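Local atomic coordinates of 6-phosphogluconate dehydratase (Shewanella oneidensis, PDB entry 2GP4), a protein that probably catalyses the dehydration of 6-phosphogluconate to 2-dehydro-3-deoxy-6-phosphogluconate, a step of the Entner-Doudoroff pathway of sugar breakdown. Residues 38-43 and 332-337; 487-492 and 520-525. All coordinates share one frame; numbering follows the deposited sequence.

Contact 1: residues 38-43 and 332-337; sequences ASREAY and RAAGII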
loop_
_atom_site.group_PDB
_atom_site.type_symbol
_atom_site.label_atom_id
_atom_site.label_comp_id
_atom_site.label_asym_id
_atom_site.label_seq_id
_atom_site.Cartn_x
_atom_site.Cartn_y
_atom_site.Cartn_z
ATOM N N ALA A 38 7.668 -23.549 1.034
ATOM C CA ALA A 38 8.224 -24.057 -0.219
ATOM C C ALA A 38 8.676 -22.935 -1.156
ATOM O O ALA A 38 9.814 -22.936 -1.635
ATOM C CB ALA A 38 7.219 -24.969 -0.917
ATOM N N SER A 39 7.779 -21.982 -1.405
ATOM C CA SER A 39 8.061 -20.843 -2.278
ATOM C C SER A 39 9.253 -20.021 -1.799
ATOM O O SER A 39 10.101 -19.636 -2.604
ATOM C CB SER A 39 6.825 -19.956 -2.419
ATOM O OG SER A 39 6.351 -19.545 -1.150
ATOM N N ARG A 40 9.322 -19.752 -0.495
ATOM C CA ARG A 40 10.447 -19.002 0.068
ATOM C C ARG A 40 11.771 -19.766 -0.042
ATOM O O ARG A 40 12.810 -19.166 -0.333
ATOM C CB ARG A 40 10.171 -18.585 1.520
ATOM C CG ARG A 40 11.258 -17.748 2.173
ATOM C CD ARG A 40 11.484 -16.409 1.478
ATOM N NE ARG A 40 12.419 -15.572 2.233
ATOM C CZ ARG A 40 12.906 -14.402 1.823
ATOM N NH1 ARG A 40 12.564 -13.888 0.648
ATOM N NH2 ARG A 40 13.750 -13.734 2.601
ATOM N N GLU A 41 11.729 -21.080 0.181
ATOM C CA GLU A 41 12.924 -21.916 0.026
ATOM C C GLU A 41 13.448 -21.902 -1.409
ATOM O O GLU A 41 14.661 -21.873 -1.627
ATOM C CB GLU A 41 12.677 -23.353 0.509
ATOM C CG GLU A 41 12.917 -23.534 2.011
ATOM C CD GLU A 41 12.303 -24.814 2.597
ATOM O OE1 GLU A 41 11.530 -25.508 1.893
ATOM O OE2 GLU A 41 12.594 -25.116 3.780
ATOM N N ALA A 42 12.531 -21.895 -2.374
ATOM C CA ALA A 42 12.895 -21.907 -3.790
ATOM C C ALA A 42 13.455 -20.558 -4.238
ATOM O O ALA A 42 14.406 -20.502 -5.027
ATOM C CB ALA A 42 11.706 -22.325 -4.659
ATOM N N TYR A 43 12.864 -19.479 -3.722
ATOM C CA TYR A 43 13.354 -18.136 -3.977
ATOM C C TYR A 43 14.797 -17.986 -3.498
ATOM O O TYR A 43 15.673 -17.580 -4.267
ATOM C CB TYR A 43 12.445 -17.079 -3.330
ATOM C CG TYR A 43 12.911 -15.657 -3.562
ATOM C CD1 TYR A 43 12.847 -15.083 -4.832
ATOM C CD2 TYR A 43 13.437 -14.895 -2.518
ATOM C CE1 TYR A 43 13.276 -13.787 -5.057
ATOM C CE2 TYR A 43 13.870 -13.585 -2.734
ATOM C CZ TYR A 43 13.783 -13.041 -4.010
ATOM O OH TYR A 43 14.213 -11.761 -4.248
ATOM N N ARG A 332 5.018 -11.691 -2.812
ATOM C CA ARG A 332 4.927 -12.846 -3.706
ATOM C C ARG A 332 6.174 -13.003 -4.557
ATOM O O ARG A 332 6.644 -14.119 -4.762
ATOM C CB ARG A 332 3.684 -12.782 -4.599
ATOM C CG ARG A 332 3.345 -14.118 -5.281
ATOM C CD ARG A 332 3.074 -15.208 -4.243
ATOM N NE ARG A 332 3.229 -16.562 -4.768
ATOM C CZ ARG A 332 4.383 -17.227 -4.806
ATOM N NH1 ARG A 332 5.502 -16.660 -4.370
ATOM N NH2 ARG A 332 4.420 -18.467 -5.286
ATOM N N ALA A 333 6.708 -11.879 -5.032
ATOM C CA ALA A 333 7.948 -11.867 -5.802
ATOM C C ALA A 333 9.084 -12.487 -4.995
ATOM O O ALA A 333 9.976 -13.117 -5.556
ATOM C CB ALA A 333 8.304 -10.442 -6.234
ATOM N N ALA A 334 9.027 -12.317 -3.676
ATOM C CA ALA A 334 10.064 -12.809 -2.769
ATOM C C ALA A 334 9.731 -14.168 -2.165
ATOM O O ALA A 334 10.347 -14.578 -1.173
ATOM C CB ALA A 334 10.324 -11.785 -1.670
ATOM N N GLY A 335 8.755 -14.859 -2.756
ATOM C CA GLY A 335 8.359 -16.192 -2.303
ATOM C C GLY A 335 7.485 -16.212 -1.059
ATOM O O GLY A 335 7.284 -17.269 -0.449
ATOM N N ILE A 336 6.952 -15.048 -0.690
ATOM C CA ILE A 336 6.149 -14.908 0.519
ATOM C C ILE A 336 4.675 -14.726 0.175
ATOM O O ILE A 336 4.312 -13.819 -0.575
ATOM C CB ILE A 336 6.666 -13.741 1.398
ATOM C CG1 ILE A 336 8.134 -13.987 1.775
ATOM C CG2 ILE A 336 5.815 -13.593 2.657
ATOM C CD1 ILE A 336 8.953 -12.730 2.002
ATOM N N ILE A 337 3.833 -15.597 0.726
ATOM C CA ILE A 337 2.406 -15.601 0.410
ATOM C C ILE A 337 1.579 -15.004 1.549
ATOM O O ILE A 337 1.504 -15.581 2.634
ATOM C CB ILE A 337 1.900 -17.028 0.067
ATOM C CG1 ILE A 337 2.835 -17.696 -0.957
ATOM C CG2 ILE A 337 0.441 -16.981 -0.417
ATOM C CD1 ILE A 337 2.453 -19.116 -1.361
#

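Contact 2: residues 487-492 and 520-525; sequences DRDCVV and KGFKVA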
loop_
_atom_site.group_PDB
_atom_site.type_symbol
_atom_site.label_atom_id
_atom_site.label_comp_id
_atom_site.label_asym_id
_atom_site.label_seq_id
_atom_site.Cartn_x
_atom_site.Cartn_y
_atom_site.Cartn_z
ATOM N N ASP A 487 -32.789 7.718 -3.683
ATOM C CA ASP A 487 -33.337 8.333 -2.475
ATOM C C ASP A 487 -34.096 7.308 -1.630
ATOM O O ASP A 487 -35.259 7.515 -1.260
ATOM C CB ASP A 487 -34.245 9.518 -2.837
ATOM C CG ASP A 487 -33.476 10.704 -3.411
ATOM O OD1 ASP A 487 -32.222 10.726 -3.345
ATOM O OD2 ASP A 487 -34.142 11.629 -3.932
ATOM N N ARG A 488 -33.420 6.198 -1.339
ATOM C CA ARG A 488 -33.945 5.104 -0.519
ATOM C C ARG A 488 -32.790 4.222 -0.055
ATOM O O ARG A 488 -31.665 4.366 -0.536
ATOM C CB ARG A 488 -34.996 4.274 -1.278
ATOM C CG ARG A 488 -34.738 4.050 -2.766
ATOM C CD ARG A 488 -33.813 2.880 -3.013
ATOM N NE ARG A 488 -33.563 2.660 -4.436
ATOM C CZ ARG A 488 -34.158 1.726 -5.175
ATOM N NH1 ARG A 488 -35.059 0.909 -4.640
ATOM N NH2 ARG A 488 -33.847 1.609 -6.458
ATOM N N ASP A 489 -33.058 3.330 0.893
ATOM C CA ASP A 489 -32.073 2.332 1.289
ATOM C C ASP A 489 -31.713 1.494 0.064
ATOM O O ASP A 489 -32.603 1.005 -0.639
ATOM C CB ASP A 489 -32.625 1.428 2.396
ATOM C CG ASP A 489 -32.973 2.188 3.669
ATOM O OD1 ASP A 489 -32.792 3.421 3.727
ATOM O OD2 ASP A 489 -33.443 1.537 4.620
ATOM N N CYS A 490 -30.416 1.349 -0.201
ATOM C CA CYS A 490 -29.943 0.579 -1.354
ATOM C C CYS A 490 -28.462 0.231 -1.233
ATOM O O CYS A 490 -27.707 0.910 -0.538
ATOM C CB CYS A 490 -30.188 1.348 -2.661
ATOM S SG CYS A 490 -29.460 3.003 -2.685
ATOM N N VAL A 491 -28.052 -0.839 -1.904
ATOM C CA VAL A 491 -26.637 -1.116 -2.088
ATOM C C VAL A 491 -26.300 -0.831 -3.549
ATOM O O VAL A 491 -26.794 -1.510 -4.447
ATOM C CB VAL A 491 -26.269 -2.572 -1.684
ATOM C CG1 VAL A 491 -24.790 -2.858 -1.951
ATOM C CG2 VAL A 491 -26.601 -2.823 -0.219
ATOM N N VAL A 492 -25.493 0.200 -3.783
ATOM C CA VAL A 492 -25.051 0.548 -5.138
ATOM C C VAL A 492 -23.915 -0.387 -5.589
ATOM O O VAL A 492 -22.812 -0.374 -5.023
ATOM C CB VAL A 492 -24.610 2.027 -5.235
ATOM C CG1 VAL A 492 -24.106 2.359 -6.641
ATOM C CG2 VAL A 492 -25.756 2.957 -4.848
ATOM N N LYS A 520 -28.731 12.150 4.608
ATOM C CA LYS A 520 -30.181 12.340 4.573
ATOM C C LYS A 520 -30.936 11.299 5.404
ATOM O O LYS A 520 -32.150 11.420 5.600
ATOM C CB LYS A 520 -30.686 12.286 3.127
ATOM C CG LYS A 520 -30.235 13.439 2.243
ATOM C CD LYS A 520 -30.997 13.427 0.926
ATOM C CE LYS A 520 -30.614 14.603 0.042
ATOM N NZ LYS A 520 -31.610 14.801 -1.055
ATOM N N GLY A 521 -30.227 10.269 5.864
ATOM C CA GLY A 521 -30.822 9.247 6.727
ATOM C C GLY A 521 -31.085 7.897 6.079
ATOM O O GLY A 521 -31.572 6.983 6.741
ATOM N N PHE A 522 -30.767 7.760 4.793
ATOM C CA PHE A 522 -30.909 6.474 4.113
ATOM C C PHE A 522 -29.789 5.512 4.498
ATOM O O PHE A 522 -28.697 5.938 4.887
ATOM C CB PHE A 522 -30.965 6.651 2.595
ATOM C CG PHE A 522 -32.119 7.488 2.129
ATOM C CD1 PHE A 522 -33.431 7.058 2.316
ATOM C CD2 PHE A 522 -31.897 8.709 1.505
ATOM C CE1 PHE A 522 -34.507 7.831 1.892
ATOM C CE2 PHE A 522 -32.960 9.493 1.075
ATOM C CZ PHE A 522 -34.270 9.054 1.270
ATOM N N LYS A 523 -30.073 4.217 4.403
ATOM C CA LYS A 523 -29.087 3.185 4.714
ATOM C C LYS A 523 -28.479 2.687 3.413
ATOM O O LYS A 523 -29.128 1.993 2.634
ATOM C CB LYS A 523 -29.720 2.041 5.517
ATOM C CG LYS A 523 -30.309 2.477 6.861
ATOM C CD LYS A 523 -30.594 1.293 7.783
ATOM C CE LYS A 523 -29.374 0.921 8.655
ATOM N NZ LYS A 523 -28.205 0.352 7.898
ATOM N N VAL A 524 -27.233 3.063 3.171
ATOM C CA VAL A 524 -26.614 2.829 1.871
ATOM C C VAL A 524 -25.235 2.196 1.980
ATOM O O VAL A 524 -24.523 2.412 2.958
ATOM C CB VAL A 524 -26.523 4.135 1.036
ATOM C CG1 VAL A 524 -27.905 4.592 0.623
ATOM C CG2 VAL A 524 -25.786 5.237 1.804
ATOM N N ALA A 525 -24.869 1.419 0.965
ATOM C CA ALA A 525 -23.543 0.810 0.895
ATOM C C ALA A 525 -23.066 0.682 -0.540
ATOM O O ALA A 525 -23.869 0.697 -1.477
ATOM C CB ALA A 525 -23.531 -0.541 1.579
#

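Contact 1: residues 38-43 and 332-337
Y43 swings its ring away from its own backbone N (chi1 180°) and lays it flat against A334, while R40, also extended at chi1 but bent at chi2 (62°), brings its guanidinium to the carbonyl of the same residue. A334 CA stands 3.8 Å from the centroid of the Y43 ring, almost on the ring normal, which makes a CH-pi contact; A334 CB reaches Y43 CE2 at 4.1 Å. R40 NH1 donates to A334 O over 3.0 Å at 155°, meeting a lone pair in the carbonyl plane, with A334 O close to the plane of the guanidinium, at its edge. I336 runs alongside R40 and sets CD1 over one guanidinium face, 3.9 Å above its plane. NH1 also binds G299 O, so two main-chain carbonyls fix the rotation of this buried group. S39 OG lies 2.6 Å from G335 O, but S36 O is a second acceptor within reach of its one proton. G335 is the C-prime residue of a Schellman motif ending helix 322-333; its positive phi suits glycine, and a beta carbon would come within 2.7 Å of S39 O, a clash, so the absence of a side chain lets G335 CA approach R40 CA to 4.2 Å. Replacing Y43 with an alanine would probably strip A334 of its aromatic floor and leave L186 O without the hydroxyl that now binds it. R332 turns its guanidinium past S39 to a salt bridge with D625, in the C-terminal tail. Helix 23-51 thus packs across the C-terminal end of helix 322-333, joined further by S36 and R35 bonding to the backbone of I337, with L186 of helix 179-186 touching A333 and A334, and E304 of helix 304-316 touching R40 and I336.

Contact 2: residues 487-492 and 520-525
F522 slides its ring flat against the peptide joining D487 to R488: R488 N lies 3.6 Å above the ring plane over its centre, and D487 C sits over the same face nearer the rim. CG anti to the carbonyl carbon (chi1 -61°) sends the ring back along the 487-489 turn, where D487 CB borders the CE2-CZ side. D489 approaches the ring differently, with OD1 in plane at its edge. That oxygen also takes the backbone N-H of K523 over 2.9 Å in a nearly straight bond (174°), entering from above the carboxylate plane, 64° out of it. The D489 and K523 side chains cross obliquely, D489 CG lying 3.7 Å from K523 CB, before the lysine leads away and its NZ binds V463 O.

Beyond K523 the two strands pair in parallel. C490 N bonds to K523 O, C490 O accepts from A525 N, and V492 N closes the ladder on A525 O at 2.9 Å. Side chains then meet on both sheet faces: C490 SG rests 4.0 Å from V524 CG1 on one, and V491 CG2 lies 4.2 Å from A525 CB on the other. V492 and V524 pack on L514 of helix 511-519, whereas V491 and A525 reach I564 and V566 of strand 563-567. G521, with positive phi, closes helix 511-519 in a Schellman motif and turns the chain into strand 524-528. Two adjacent parallel strands linked through a helix packed on their sheet form a beta-alpha-beta crossover, here within the mixed sheet of the C-terminal domain.

The two contacts follow one another in sequence: both segments of contact 1 precede those of contact 2 along the chain, and they share no helix or strand. Their centres are about 44 Å apart and their nearest atoms about 29 Å, so neither touches the other. Contact 1 ties the early helix 23-51 to helix 322-333, bridging 288 intervening residues within the largely helical N-terminal part. Contact 2 is far more local, pairing strands 490-494 and 524-528 near the middle of the mixed C-terminal sheet. Together they sample the two architectures of the protein, one held by helix packing and the other by strand pairing, while D625 brings the chain's end back to contact 1.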